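Local coordinates for endoglucanase, glycoside hydrolase family 5 protein (PDB 5IHS), which hydrolyses internal beta-1,4-glucosidic bonds of cellulose, probably as one of the periplasmic endoglucanases through which this bacterium lives on crystalline cellulose, at residues Thr265-Trp268 and Tyr269-Leu272; Asp318-Arg321 and Leu322-Pro326; Gly224-Lys227 and Gln228-Asn232; Gly194-Trp198 and Ser199-Thr203; Lys287-Thr290 and Ala291-Ile294. All coordinates share one frame; numbering follows the deposited sequence.

In the fold
All five contacts are local and partly buried, set around an eight-stranded beta/alpha barrel. Interactions 1 and 2 lie on the outer helices 262-274 and 311-329, packed together through Y269 against D319 and K323. On top of regular helix bonds the first adds aromatic packing, the second a salt bridge. Interaction 3 starts helix 228-239 and meets interaction 1 where W268 NE1 bonds to H226 O; its H226 and L230 also touch Q200 of interaction 4. Interactions 4 and 5 shape loops after strands 191-193 and 279-284, where backbone carbonyls, glutamine or serine side chains and waters replace regular helix bonding. Interaction 4, unlike the rest, includes no exposed residue; interaction 5 touches none of the others.

Interaction 1: residues Thr265-Trp268 and Tyr269-Leu272; sequences TALW and YEFL
The shortest direct hydrogen bond across this turn is L272 N to W268 O, 2.8 Å, followed by Y269 N to T265 O and E270 N to A266 O; F271 N to L267 O, at 3.2 Å, is longer. On the outer side a water donates both to L267 O (2.8 Å) and to E270 OE1 (2.9 Å), tying the extended glutamate chain back to the backbone one turn earlier. Towards the protein, T265 and Y269 run alongside each other. T265 CG2, anti to its own backbone N, sits over one face of the Y269 ring, 4.0 Å from the centroid and displaced towards the rim in a CH-pi contact. This leaves T265 OG1 to bond S261 O, while Y269 OH reaches Y249 OH. The W268 indole has L272 CD2 at its edge, 4.5 Å from CE3, and its CZ3 meets F271 CD2 at 4.4 Å. W268 also stacks on F221 and gives its NE1 hydrogen to H226 O, so the ring is fixed by both packing and a polar bond. This amphipathic helix, with aromatics turned to the strands and neighbouring helices, is the crossover helix of the beta-alpha-beta unit 244-249, 262-274, 279-284.

Interaction 2: residues Asp318-Arg321 and Leu322-Pro326; sequences DDLR and LKNGP
D319 and K323, one turn apart, form the salt bridge: K323 NZ lies 2.7 Å from D319 OD1 and meets its syn lone pair. The two side chains cross at a slant. D319 CG stands anti to the backbone N (chi1 175°), swinging the carboxylate towards the lysine, and the stretched K323 chain runs past OD1, its CE 3.1 Å from that oxygen. Backbone bonds continue the helix, L322 N to D318 O at 3.0 Å, K323 N to D319 O at 3.0 Å and N324 N to L320 O at 2.8 Å. They fade at G325 N, whose bond to R321 O (3.0 Å) is weak, and P326 has no N-H to continue the series, so the helix kinks there. Packing between the segments is slight, L320 CD2 and N324 ND2 lying 4.0 Å apart; L320 is buried against W79, C81 and R53. The N324 amide is engaged at both ends, ND2 with K80 O and OD1 with R53 NH1. K323 NZ also bridges to D273 OD2, and D319 OD2 bonds to Y279 OH. Shared between two carboxylates, the ammonium is probably kept charged, and it joins helix 311-329 to helix 262-274 electrostatically.

Interaction 3: residues Gly224-Lys227 and Gln228-Asn232; sequences GTHK and QELRN
K227 sits at the N-cap of helix 228-239 in an extended conformation, and its carbonyl opens the helix: K227 O accepts R231 N at 3.3 Å and, weakly, L230 N at 3.1 Å. The N-H of the same residue turns to a side chain of the first helical turn: K227 N donates to E229 OE2 at 3.0 Å in a nearly straight bond, from the syn side and 29° out of the carboxylate plane. E229 can fold back this far because CG lies between its backbone N and carbonyl carbon (chi1 76°) and the chain bends again at the next torsion. The start of the helix, with its partial positive charge, probably also stabilises the E229 carboxylate. H226 and L230 lie alongside each other, L230 CD2 touching H226 CB at 3.7 Å and H226 CG at 3.8 Å. The R231 guanidinium passes with one face over the K227 carbonyl carbon. R231 NE (2.9 Å) and R231 NH2 (3.1 Å) hold Q228 OE1 side-on, in the guanidinium plane, both arriving from the same face of the glutamine amide. Q228 NE2 passes the chain of bonds on to N232 OD1 at 2.9 Å. Farther out, R231 NH1 forms a salt bridge with E264, and the same group lies in cation-pi contact with W268; H226 ND1 bonds to Y222 N, and K227 NZ to P223 O. The turn thus leads from strand 215-221 into helix 228-239, with L230 packed on L219 and F221 of the strand and R231 facing helix 262-274.

Interaction 4: residues Gly194-Trp198 and Ser199-Thr203; sequences GTRQW and SQLVT
R196 O is gripped by two successive backbone N-H groups, Q200 N at 3.2 Å and L201 N at 3.1 Å, the second in the carbonyl plane. Between donors and acceptor the chain makes a left-handed turn, with positive phi and psi at Q197, W198 and S199. T195, before the turn, and S199, at its end, are doubly paired: T195 N gives a straight bond to S199 OG at 3.1 Å, and S199 N returns one to T195 O at 2.9 Å. S199 OG also bonds to N159 O, and T195 OG1 to T218 O. Across the turn Q197 NE2 donates to Q200 OE1 at 2.9 Å; the two amide planes stand 75° apart, the donor lying above the acceptor's plane. A water joins Q200 NE2 to W198 O, and another joins R196 N to L201 O. L201 CD1 rests over one face of the R196 guanidinium, 3.3 Å from NH2, off towards the rim, while R196 NH2 forms a salt bridge with E204 and NH1 bonds to Q163 O. Residues 197-199 thus form a left-handed helical turn, followed by an inverse gamma turn centred on L201 that leads into helix 202-207, in the loop at the C-terminal end of strand 191-193.

Interaction 5: residues Lys287-Thr290 and Ala291-Ile294; sequences KPET and ASAI
S292 OG donates to K287 O at 2.7 Å, the shortest direct bond between the two halves of this loop. The serine oxygen is anti to its own carbonyl carbon (chi1 -67°), which turns it back across the turn, where S292 OG also packs against K287 CB (3.7 Å) and E289 CG (3.6 Å). E289 N donates to K287 O at 2.8 Å from the same face of the carbonyl plane as the serine, closing an inverse gamma turn centred on P288, and a water donates to K287 O at 2.9 Å. That water gives its other hydrogen to I294 O at 2.7 Å, so one carbonyl gathers three partners. The second direct link is S292 N to E289 O, 3.1 Å, in which the donor stands 50° out of the carbonyl plane; it closes the type I beta turn E289-S292, with T290 and A291 at the corner. Beside this turn E289 OE2 lies near A291 CB, and the other carboxylate oxygen, E289 OE1, forms a long salt bridge with K287 NZ (3.6 Å).

The corner is positioned from outside by T290 OG1 bonded to G258 N and T290 N bonded to N257 OD1. Beyond it, S292 O accepts from T310 OG1, and A293 pairs through its backbone with S283 and T310. Consecutive inverse gamma and type I beta turns thus shape the long connection between strand 279-284 and helix 311-329, a beta/alpha loop on the side of the TIM barrel where glycoside hydrolases of this family carry their active site.

Interaction 1: residues Thr265-Trp268 and Tyr269-Leu272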
loop_
_atom_site.group_PDB
_atom_site.type_symbol
_atom_site.label_atom_id
_atom_site.label_comp_id
_atom_site.label_asym_id
_atom_site.label_seq_id
_atom_site.Cartn_x
_atom_site.Cartn_y
_atom_site.Cartn_z
ATOM N N THR A 265 15.857 -1.605 9.224
ATOM C CA THR A 265 14.422 -1.336 9.198
ATOM C C THR A 265 14.072 -0.223 10.183
ATOM O O THR A 265 13.288 0.678 9.863
ATOM C CB THR A 265 13.615 -2.609 9.491
ATOM O OG1 THR A 265 13.916 -3.642 8.546
ATOM C CG2 THR A 265 12.123 -2.347 9.406
ATOM N N ALA A 266 14.676 -0.252 11.377
ATOM C CA ALA A 266 14.413 0.783 12.373
ATOM C C ALA A 266 14.873 2.162 11.903
ATOM O O ALA A 266 14.232 3.166 12.221
ATOM C CB ALA A 266 15.076 0.419 13.701
ATOM N N LEU A 267 15.987 2.241 11.160
ATOM C CA LEU A 267 16.397 3.528 10.597
ATOM C C LEU A 267 15.363 4.040 9.608
ATOM O O LEU A 267 15.097 5.249 9.547
ATOM C CB LEU A 267 17.766 3.433 9.923
ATOM C CG LEU A 267 18.954 3.159 10.845
ATOM C CD1 LEU A 267 20.225 3.167 10.031
ATOM C CD2 LEU A 267 19.043 4.160 11.990
ATOM N N TRP A 268 14.761 3.138 8.832
ATOM C CA TRP A 268 13.677 3.543 7.955
ATOM C C TRP A 268 12.460 4.007 8.747
ATOM O O TRP A 268 11.860 5.029 8.405
ATOM C CB TRP A 268 13.312 2.410 7.004
ATOM C CG TRP A 268 14.174 2.351 5.788
ATOM C CD1 TRP A 268 15.234 1.526 5.554
ATOM C CD2 TRP A 268 14.020 3.153 4.616
ATOM N NE1 TRP A 268 15.748 1.767 4.296
ATOM C CE2 TRP A 268 15.018 2.762 3.699
ATOM C CE3 TRP A 268 13.123 4.155 4.249
ATOM C CZ2 TRP A 268 15.136 3.342 2.434
ATOM C CZ3 TRP A 268 13.239 4.730 2.998
ATOM C CH2 TRP A 268 14.237 4.323 2.107
ATOM N N TYR A 269 12.054 3.259 9.786
ATOM C CA TYR A 269 10.918 3.708 10.589
ATOM C C TYR A 269 11.159 5.107 11.148
ATOM O O TYR A 269 10.241 5.934 11.189
ATOM C CB TYR A 269 10.636 2.743 11.733
ATOM C CG TYR A 269 10.032 1.399 11.386
ATOM C CD1 TYR A 269 9.146 1.224 10.324
ATOM C CD2 TYR A 269 10.315 0.305 12.183
ATOM C CE1 TYR A 269 8.589 -0.016 10.056
ATOM C CE2 TYR A 269 9.755 -0.929 11.936
ATOM C CZ TYR A 269 8.888 -1.094 10.879
ATOM O OH TYR A 269 8.343 -2.346 10.664
ATOM N N GLU A 270 12.388 5.382 11.600
ATOM C CA GLU A 270 12.708 6.704 12.137
ATOM C C GLU A 270 12.471 7.786 11.087
ATOM O O GLU A 270 11.853 8.821 11.360
ATOM C CB GLU A 270 14.160 6.702 12.608
ATOM C CG GLU A 270 14.689 7.993 13.160
ATOM C CD GLU A 270 16.077 7.782 13.749
ATOM O OE1 GLU A 270 17.013 7.487 12.973
ATOM O OE2 GLU A 270 16.230 7.860 14.989
ATOM N N PHE A 271 12.956 7.551 9.869
ATOM C CA PHE A 271 12.775 8.502 8.773
ATOM C C PHE A 271 11.303 8.675 8.415
ATOM O O PHE A 271 10.813 9.801 8.258
ATOM C CB PHE A 271 13.571 8.001 7.569
ATOM C CG PHE A 271 13.367 8.804 6.316
ATOM C CD1 PHE A 271 14.038 9.999 6.124
ATOM C CD2 PHE A 271 12.523 8.345 5.312
ATOM C CE1 PHE A 271 13.851 10.738 4.965
ATOM C CE2 PHE A 271 12.338 9.079 4.153
ATOM C CZ PHE A 271 13.007 10.271 3.983
ATOM N N LEU A 272 10.582 7.562 8.270
ATOM C CA LEU A 272 9.184 7.641 7.869
ATOM C C LEU A 272 8.353 8.363 8.922
ATOM O O LEU A 272 7.513 9.206 8.590
ATOM C CB LEU A 272 8.622 6.247 7.596
ATOM C CG LEU A 272 9.358 5.472 6.495
ATOM C CD1 LEU A 272 8.889 4.031 6.458
ATOM C CD2 LEU A 272 9.183 6.141 5.130
HETATM O O HOH W 1 16.990 7.249 10.109
#

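Interaction 2: residues Asp318-Arg321 and Leu322-Pro326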
loop_
_atom_site.group_PDB
_atom_site.type_symbol
_atom_site.label_atom_id
_atom_site.label_comp_id
_atom_site.label_asym_id
_atom_site.label_seq_id
_atom_site.Cartn_x
_atom_site.Cartn_y
_atom_site.Cartn_z
ATOM N N ASP A 318 5.103 -5.897 16.113
ATOM C CA ASP A 318 5.454 -5.158 17.318
ATOM C C ASP A 318 5.461 -3.652 17.056
ATOM O O ASP A 318 4.992 -2.869 17.895
ATOM C CB ASP A 318 6.817 -5.608 17.839
ATOM C CG ASP A 318 6.797 -6.985 18.518
ATOM O OD1 ASP A 318 5.704 -7.555 18.750
ATOM O OD2 ASP A 318 7.909 -7.485 18.851
ATOM N N ASP A 319 5.991 -3.224 15.901
ATOM C CA ASP A 319 5.991 -1.801 15.553
ATOM C C ASP A 319 4.568 -1.268 15.396
ATOM O O ASP A 319 4.248 -0.183 15.892
ATOM C CB ASP A 319 6.832 -1.578 14.290
ATOM C CG ASP A 319 6.785 -0.142 13.777
ATOM O OD1 ASP A 319 7.536 0.697 14.327
ATOM O OD2 ASP A 319 5.998 0.153 12.833
ATOM N N LEU A 320 3.693 -2.023 14.725
ATOM C CA LEU A 320 2.294 -1.610 14.587
ATOM C C LEU A 320 1.613 -1.459 15.941
ATOM O O LEU A 320 0.902 -0.476 16.185
ATOM C CB LEU A 320 1.517 -2.618 13.742
ATOM C CG LEU A 320 1.878 -2.660 12.258
ATOM C CD1 LEU A 320 1.219 -3.838 11.584
ATOM C CD2 LEU A 320 1.489 -1.382 11.571
ATOM N N ARG A 321 1.775 -2.448 16.820
ATOM C CA ARG A 321 1.109 -2.394 18.114
ATOM C C ARG A 321 1.607 -1.207 18.927
ATOM O O ARG A 321 0.821 -0.516 19.584
ATOM C CB ARG A 321 1.320 -3.724 18.841
ATOM C CG ARG A 321 0.455 -4.837 18.254
ATOM C CD ARG A 321 0.839 -6.243 18.707
ATOM N NE ARG A 321 0.684 -6.508 20.129
ATOM C CZ ARG A 321 -0.443 -6.906 20.706
ATOM N NH1 ARG A 321 -1.567 -7.045 20.012
ATOM N NH2 ARG A 321 -0.444 -7.156 22.006
ATOM N N LEU A 322 2.908 -0.952 18.885
ATOM C CA LEU A 322 3.501 0.137 19.638
ATOM C C LEU A 322 3.022 1.490 19.138
ATOM O O LEU A 322 2.697 2.372 19.941
ATOM C CB LEU A 322 5.012 0.041 19.491
ATOM C CG LEU A 322 5.822 1.160 20.109
ATOM C CD1 LEU A 322 5.724 1.066 21.612
ATOM C CD2 LEU A 322 7.265 1.072 19.651
ATOM N N LYS A 323 2.993 1.687 17.825
ATOM C CA LYS A 323 2.733 3.007 17.271
ATOM C C LYS A 323 1.269 3.270 17.000
ATOM O O LYS A 323 0.807 4.403 17.179
ATOM C CB LYS A 323 3.552 3.194 16.009
ATOM C CG LYS A 323 5.010 3.178 16.376
ATOM C CD LYS A 323 5.883 3.472 15.223
ATOM C CE LYS A 323 7.334 3.512 15.622
ATOM N NZ LYS A 323 8.129 3.353 14.394
ATOM N N ASN A 324 0.529 2.259 16.556
ATOM C CA ASN A 324 -0.892 2.458 16.324
ATOM C C ASN A 324 -1.744 2.169 17.553
ATOM O O ASN A 324 -2.889 2.630 17.618
ATOM C CB ASN A 324 -1.385 1.572 15.181
ATOM C CG ASN A 324 -0.936 2.046 13.816
ATOM O OD1 ASN A 324 -0.360 3.137 13.650
ATOM N ND2 ASN A 324 -1.223 1.232 12.818
ATOM N N GLY A 325 -1.230 1.418 18.525
ATOM C CA GLY A 325 -1.982 1.148 19.730
ATOM C C GLY A 325 -2.579 2.397 20.355
ATOM O O GLY A 325 -3.767 2.431 20.704
ATOM N N PRO A 326 -1.768 3.449 20.519
ATOM C CA PRO A 326 -2.304 4.685 21.125
ATOM C C PRO A 326 -3.383 5.364 20.292
ATOM O O PRO A 326 -4.245 6.063 20.844
ATOM C CB PRO A 326 -1.057 5.564 21.279
ATOM C CG PRO A 326 0.086 4.579 21.391
ATOM C CD PRO A 326 -0.294 3.451 20.461
#

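Interaction 3: residues Gly224-Lys227 and Gln228-Asn232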
loop_
_atom_site.group_PDB
_atom_site.type_symbol
_atom_site.label_atom_id
_atom_site.label_comp_id
_atom_site.label_asym_id
_atom_site.label_seq_id
_atom_site.Cartn_x
_atom_site.Cartn_y
_atom_site.Cartn_z
ATOM N N GLY A 224 17.513 -4.636 3.455
ATOM C CA GLY A 224 18.724 -5.393 3.184
ATOM C C GLY A 224 19.467 -4.900 1.962
ATOM O O GLY A 224 20.663 -5.171 1.814
ATOM N N THR A 225 18.777 -4.169 1.097
ATOM C CA THR A 225 19.304 -3.623 -0.144
ATOM C C THR A 225 19.361 -2.105 -0.149
ATOM O O THR A 225 20.338 -1.523 -0.630
ATOM C CB THR A 225 18.423 -4.091 -1.313
ATOM O OG1 THR A 225 18.320 -5.522 -1.296
ATOM C CG2 THR A 225 18.985 -3.619 -2.656
ATOM N N HIS A 226 18.330 -1.459 0.380
ATOM C CA HIS A 226 18.133 -0.019 0.251
ATOM C C HIS A 226 18.347 0.653 1.595
ATOM O O HIS A 226 17.652 0.343 2.568
ATOM C CB HIS A 226 16.718 0.268 -0.234
ATOM C CG HIS A 226 16.365 -0.456 -1.484
ATOM N ND1 HIS A 226 15.220 -1.207 -1.604
ATOM C CD2 HIS A 226 17.026 -0.573 -2.661
ATOM C CE1 HIS A 226 15.180 -1.740 -2.812
ATOM N NE2 HIS A 226 16.264 -1.372 -3.474
ATOM N N LYS A 227 19.297 1.579 1.639
ATOM C CA LYS A 227 19.704 2.214 2.883
ATOM C C LYS A 227 19.695 3.732 2.730
ATOM O O LYS A 227 18.729 4.286 2.197
ATOM C CB LYS A 227 21.034 1.629 3.357
ATOM C CG LYS A 227 20.961 0.108 3.465
ATOM C CD LYS A 227 22.228 -0.481 4.004
ATOM C CE LYS A 227 22.353 -1.951 3.649
ATOM N NZ LYS A 227 21.499 -2.838 4.441
ATOM N N GLN A 228 20.732 4.428 3.193
ATOM C CA GLN A 228 20.643 5.885 3.244
ATOM C C GLN A 228 20.496 6.509 1.859
ATOM O O GLN A 228 19.862 7.557 1.728
ATOM C CB GLN A 228 21.853 6.465 3.970
ATOM C CG GLN A 228 21.773 7.958 4.190
ATOM C CD GLN A 228 20.609 8.344 5.078
ATOM O OE1 GLN A 228 20.323 7.673 6.074
ATOM N NE2 GLN A 228 19.924 9.423 4.720
ATOM N N GLU A 229 21.060 5.893 0.816
ATOM C CA GLU A 229 20.947 6.476 -0.519
ATOM C C GLU A 229 19.487 6.613 -0.956
ATOM O O GLU A 229 19.117 7.600 -1.606
ATOM C CB GLU A 229 21.753 5.659 -1.526
ATOM C CG GLU A 229 21.135 4.351 -1.969
ATOM C CD GLU A 229 20.986 3.300 -0.878
ATOM O OE1 GLU A 229 21.651 3.379 0.183
ATOM O OE2 GLU A 229 20.200 2.365 -1.105
ATOM N N LEU A 230 18.642 5.637 -0.622
ATOM C CA LEU A 230 17.236 5.745 -0.997
ATOM C C LEU A 230 16.474 6.697 -0.071
ATOM O O LEU A 230 15.544 7.377 -0.528
ATOM C CB LEU A 230 16.588 4.356 -1.096
ATOM C CG LEU A 230 15.183 4.330 -1.709
ATOM C CD1 LEU A 230 15.163 4.832 -3.147
ATOM C CD2 LEU A 230 14.600 2.914 -1.652
ATOM N N ARG A 231 16.855 6.790 1.212
ATOM C CA ARG A 231 16.301 7.846 2.053
ATOM C C ARG A 231 16.654 9.219 1.499
ATOM O O ARG A 231 15.832 10.138 1.534
ATOM C CB ARG A 231 16.776 7.702 3.498
ATOM C CG ARG A 231 16.156 6.519 4.224
ATOM C CD ARG A 231 16.458 6.533 5.726
ATOM N NE ARG A 231 17.833 6.161 6.043
ATOM C CZ ARG A 231 18.280 4.915 6.162
ATOM N NH1 ARG A 231 17.471 3.882 5.979
ATOM N NH2 ARG A 231 19.553 4.700 6.475
ATOM N N ASN A 232 17.863 9.373 0.948
ATOM C CA ASN A 232 18.244 10.654 0.363
ATOM C C ASN A 232 17.410 10.972 -0.872
ATOM O O ASN A 232 17.020 12.129 -1.084
ATOM C CB ASN A 232 19.731 10.655 0.000
ATOM C CG ASN A 232 20.635 10.684 1.205
ATOM O OD1 ASN A 232 20.211 11.018 2.309
ATOM N ND2 ASN A 232 21.900 10.332 0.998
#

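Interaction 4: residues Gly194-Trp198 and Ser199-Thr203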
loop_
_atom_site.group_PDB
_atom_site.type_symbol
_atom_site.label_atom_id
_atom_site.label_comp_id
_atom_site.label_asym_id
_atom_site.label_seq_id
_atom_site.Cartn_x
_atom_site.Cartn_y
_atom_site.Cartn_z
ATOM N N GLY A 194 2.836 4.823 -8.847
ATOM C CA GLY A 194 4.153 4.227 -8.814
ATOM C C GLY A 194 5.183 4.986 -9.623
ATOM O O GLY A 194 4.867 5.817 -10.471
ATOM N N THR A 195 6.450 4.680 -9.333
ATOM C CA THR A 195 7.578 5.399 -9.907
ATOM C C THR A 195 8.591 4.417 -10.512
ATOM O O THR A 195 8.532 3.195 -10.305
ATOM C CB THR A 195 8.184 6.373 -8.859
ATOM O OG1 THR A 195 8.638 5.660 -7.703
ATOM C CG2 THR A 195 7.165 7.453 -8.451
ATOM N N ARG A 196 9.513 4.956 -11.313
ATOM C CA ARG A 196 10.441 4.106 -12.049
ATOM C C ARG A 196 11.341 3.310 -11.097
ATOM O O ARG A 196 11.625 3.720 -9.961
ATOM C CB ARG A 196 11.272 4.957 -13.025
ATOM C CG ARG A 196 12.131 4.148 -14.002
ATOM C CD ARG A 196 12.678 4.989 -15.118
ATOM N NE ARG A 196 13.739 5.899 -14.717
ATOM C CZ ARG A 196 15.033 5.598 -14.697
ATOM N NH1 ARG A 196 15.459 4.375 -15.000
ATOM N NH2 ARG A 196 15.919 6.534 -14.374
ATOM N N GLN A 197 11.808 2.162 -11.588
ATOM C CA GLN A 197 12.776 1.320 -10.885
ATOM C C GLN A 197 12.163 0.759 -9.604
ATOM O O GLN A 197 12.662 0.971 -8.487
ATOM C CB GLN A 197 14.077 2.081 -10.648
ATOM C CG GLN A 197 15.238 1.242 -10.173
ATOM C CD GLN A 197 16.506 2.051 -10.177
ATOM O OE1 GLN A 197 17.075 2.313 -11.230
ATOM N NE2 GLN A 197 16.947 2.474 -9.009
ATOM N N TRP A 198 11.071 0.016 -9.773
ATOM C CA TRP A 198 10.375 -0.626 -8.658
ATOM C C TRP A 198 9.957 0.395 -7.605
ATOM O O TRP A 198 10.056 0.165 -6.397
ATOM C CB TRP A 198 11.179 -1.794 -8.073
ATOM C CG TRP A 198 11.532 -2.783 -9.136
ATOM C CD1 TRP A 198 10.743 -3.794 -9.628
ATOM C CD2 TRP A 198 12.747 -2.833 -9.874
ATOM N NE1 TRP A 198 11.409 -4.477 -10.612
ATOM C CE2 TRP A 198 12.642 -3.907 -10.782
ATOM C CE3 TRP A 198 13.921 -2.085 -9.850
ATOM C CZ2 TRP A 198 13.665 -4.244 -11.662
ATOM C CZ3 TRP A 198 14.935 -2.420 -10.722
ATOM C CH2 TRP A 198 14.803 -3.497 -11.611
ATOM N N SER A 199 9.433 1.523 -8.081
ATOM C CA SER A 199 8.945 2.588 -7.207
ATOM C C SER A 199 10.038 3.105 -6.272
ATOM O O SER A 199 9.834 3.328 -5.079
ATOM C CB SER A 199 7.656 2.193 -6.481
ATOM O OG SER A 199 6.616 2.179 -7.450
ATOM N N GLN A 200 11.205 3.376 -6.854
ATOM C CA GLN A 200 12.311 4.021 -6.155
ATOM C C GLN A 200 12.532 5.469 -6.554
ATOM O O GLN A 200 12.884 6.288 -5.701
ATOM C CB GLN A 200 13.619 3.248 -6.362
ATOM C CG GLN A 200 13.583 1.902 -5.697
ATOM C CD GLN A 200 14.717 0.998 -6.113
ATOM O OE1 GLN A 200 15.781 1.456 -6.533
ATOM N NE2 GLN A 200 14.496 -0.299 -6.000
ATOM N N LEU A 201 12.362 5.803 -7.833
ATOM C CA LEU A 201 12.866 7.068 -8.373
ATOM C C LEU A 201 11.815 8.181 -8.265
ATOM O O LEU A 201 11.353 8.779 -9.243
ATOM C CB LEU A 201 13.410 6.869 -9.784
ATOM C CG LEU A 201 14.600 5.892 -9.838
ATOM C CD1 LEU A 201 15.077 5.712 -11.271
ATOM C CD2 LEU A 201 15.757 6.300 -8.943
ATOM N N VAL A 202 11.476 8.479 -7.009
ATOM C CA VAL A 202 10.457 9.471 -6.702
ATOM C C VAL A 202 10.870 10.868 -7.142
ATOM O O VAL A 202 10.003 11.710 -7.387
ATOM C CB VAL A 202 10.049 9.393 -5.217
ATOM C CG1 VAL A 202 9.245 8.127 -4.974
ATOM C CG2 VAL A 202 11.259 9.430 -4.282
ATOM N N THR A 203 12.169 11.158 -7.252
ATOM C CA THR A 203 12.561 12.495 -7.709
ATOM C C THR A 203 12.123 12.771 -9.145
ATOM O O THR A 203 11.942 13.935 -9.516
ATOM C CB THR A 203 14.064 12.733 -7.596
ATOM O OG1 THR A 203 14.777 11.746 -8.355
ATOM C CG2 THR A 203 14.517 12.740 -6.151
HETATM O O HOH W 2 10.235 7.731 -11.683
HETATM O O HOH W 3 11.919 -0.872 -4.614
#

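Interaction 5: residues Lys287-Thr290 and Ala291-Ile294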
loop_
_atom_site.group_PDB
_atom_site.type_symbol
_atom_site.label_atom_id
_atom_site.label_comp_id
_atom_site.label_asym_id
_atom_site.label_seq_id
_atom_site.Cartn_x
_atom_site.Cartn_y
_atom_site.Cartn_z
ATOM N N LYS A 287 4.489 -18.180 2.327
ATOM C CA LYS A 287 5.605 -18.690 1.545
ATOM C C LYS A 287 6.846 -18.782 2.433
ATOM O O LYS A 287 7.074 -17.903 3.270
ATOM C CB LYS A 287 5.855 -17.712 0.390
ATOM C CG LYS A 287 6.998 -18.042 -0.540
ATOM C CD LYS A 287 7.012 -17.114 -1.755
ATOM C CE LYS A 287 8.102 -17.521 -2.732
ATOM N NZ LYS A 287 8.175 -16.619 -3.907
ATOM N N PRO A 288 7.667 -19.850 2.303
ATOM C CA PRO A 288 8.861 -19.983 3.173
ATOM C C PRO A 288 10.029 -19.106 2.731
ATOM O O PRO A 288 11.100 -19.584 2.313
ATOM C CB PRO A 288 9.161 -21.486 3.090
ATOM C CG PRO A 288 8.644 -21.892 1.768
ATOM C CD PRO A 288 7.418 -21.073 1.524
ATOM N N GLU A 289 9.825 -17.790 2.849
ATOM C CA GLU A 289 10.819 -16.770 2.530
ATOM C C GLU A 289 10.836 -15.736 3.651
ATOM O O GLU A 289 9.851 -15.566 4.370
ATOM C CB GLU A 289 10.537 -16.060 1.178
ATOM C CG GLU A 289 9.324 -15.091 1.167
ATOM C CD GLU A 289 9.103 -14.361 -0.171
ATOM O OE1 GLU A 289 9.651 -14.788 -1.209
ATOM O OE2 GLU A 289 8.364 -13.351 -0.187
ATOM N N THR A 290 11.953 -15.008 3.766
ATOM C CA THR A 290 12.148 -14.080 4.882
ATOM C C THR A 290 11.028 -13.052 4.989
ATOM O O THR A 290 10.638 -12.673 6.101
ATOM C CB THR A 290 13.471 -13.337 4.694
ATOM O OG1 THR A 290 14.520 -14.281 4.469
ATOM C CG2 THR A 290 13.796 -12.465 5.913
ATOM N N ALA A 291 10.558 -12.522 3.857
ATOM C CA ALA A 291 9.594 -11.423 3.902
ATOM C C ALA A 291 8.228 -11.852 4.409
ATOM O O ALA A 291 7.452 -10.992 4.835
ATOM C CB ALA A 291 9.443 -10.768 2.527
ATOM N N SER A 292 7.897 -13.134 4.344
ATOM C CA SER A 292 6.594 -13.569 4.819
ATOM C C SER A 292 6.469 -13.297 6.305
ATOM O O SER A 292 7.381 -13.582 7.079
ATOM C CB SER A 292 6.415 -15.053 4.578
ATOM O OG SER A 292 6.356 -15.304 3.191
ATOM N N ALA A 293 5.309 -12.783 6.707
ATOM C CA ALA A 293 5.053 -12.443 8.105
ATOM C C ALA A 293 4.635 -13.642 8.952
ATOM O O ALA A 293 4.731 -13.588 10.187
ATOM C CB ALA A 293 3.948 -11.392 8.178
ATOM N N ILE A 294 4.128 -14.697 8.318
ATOM C CA ILE A 294 3.556 -15.836 9.021
ATOM C C ILE A 294 4.160 -17.120 8.451
ATOM O O ILE A 294 4.635 -17.153 7.316
ATOM C CB ILE A 294 2.005 -15.821 8.964
ATOM C CG1 ILE A 294 1.514 -15.918 7.513
ATOM C CG2 ILE A 294 1.469 -14.577 9.673
ATOM C CD1 ILE A 294 -0.011 -15.776 7.330
HETATM O O HOH W 4 6.809 -18.292 6.094
#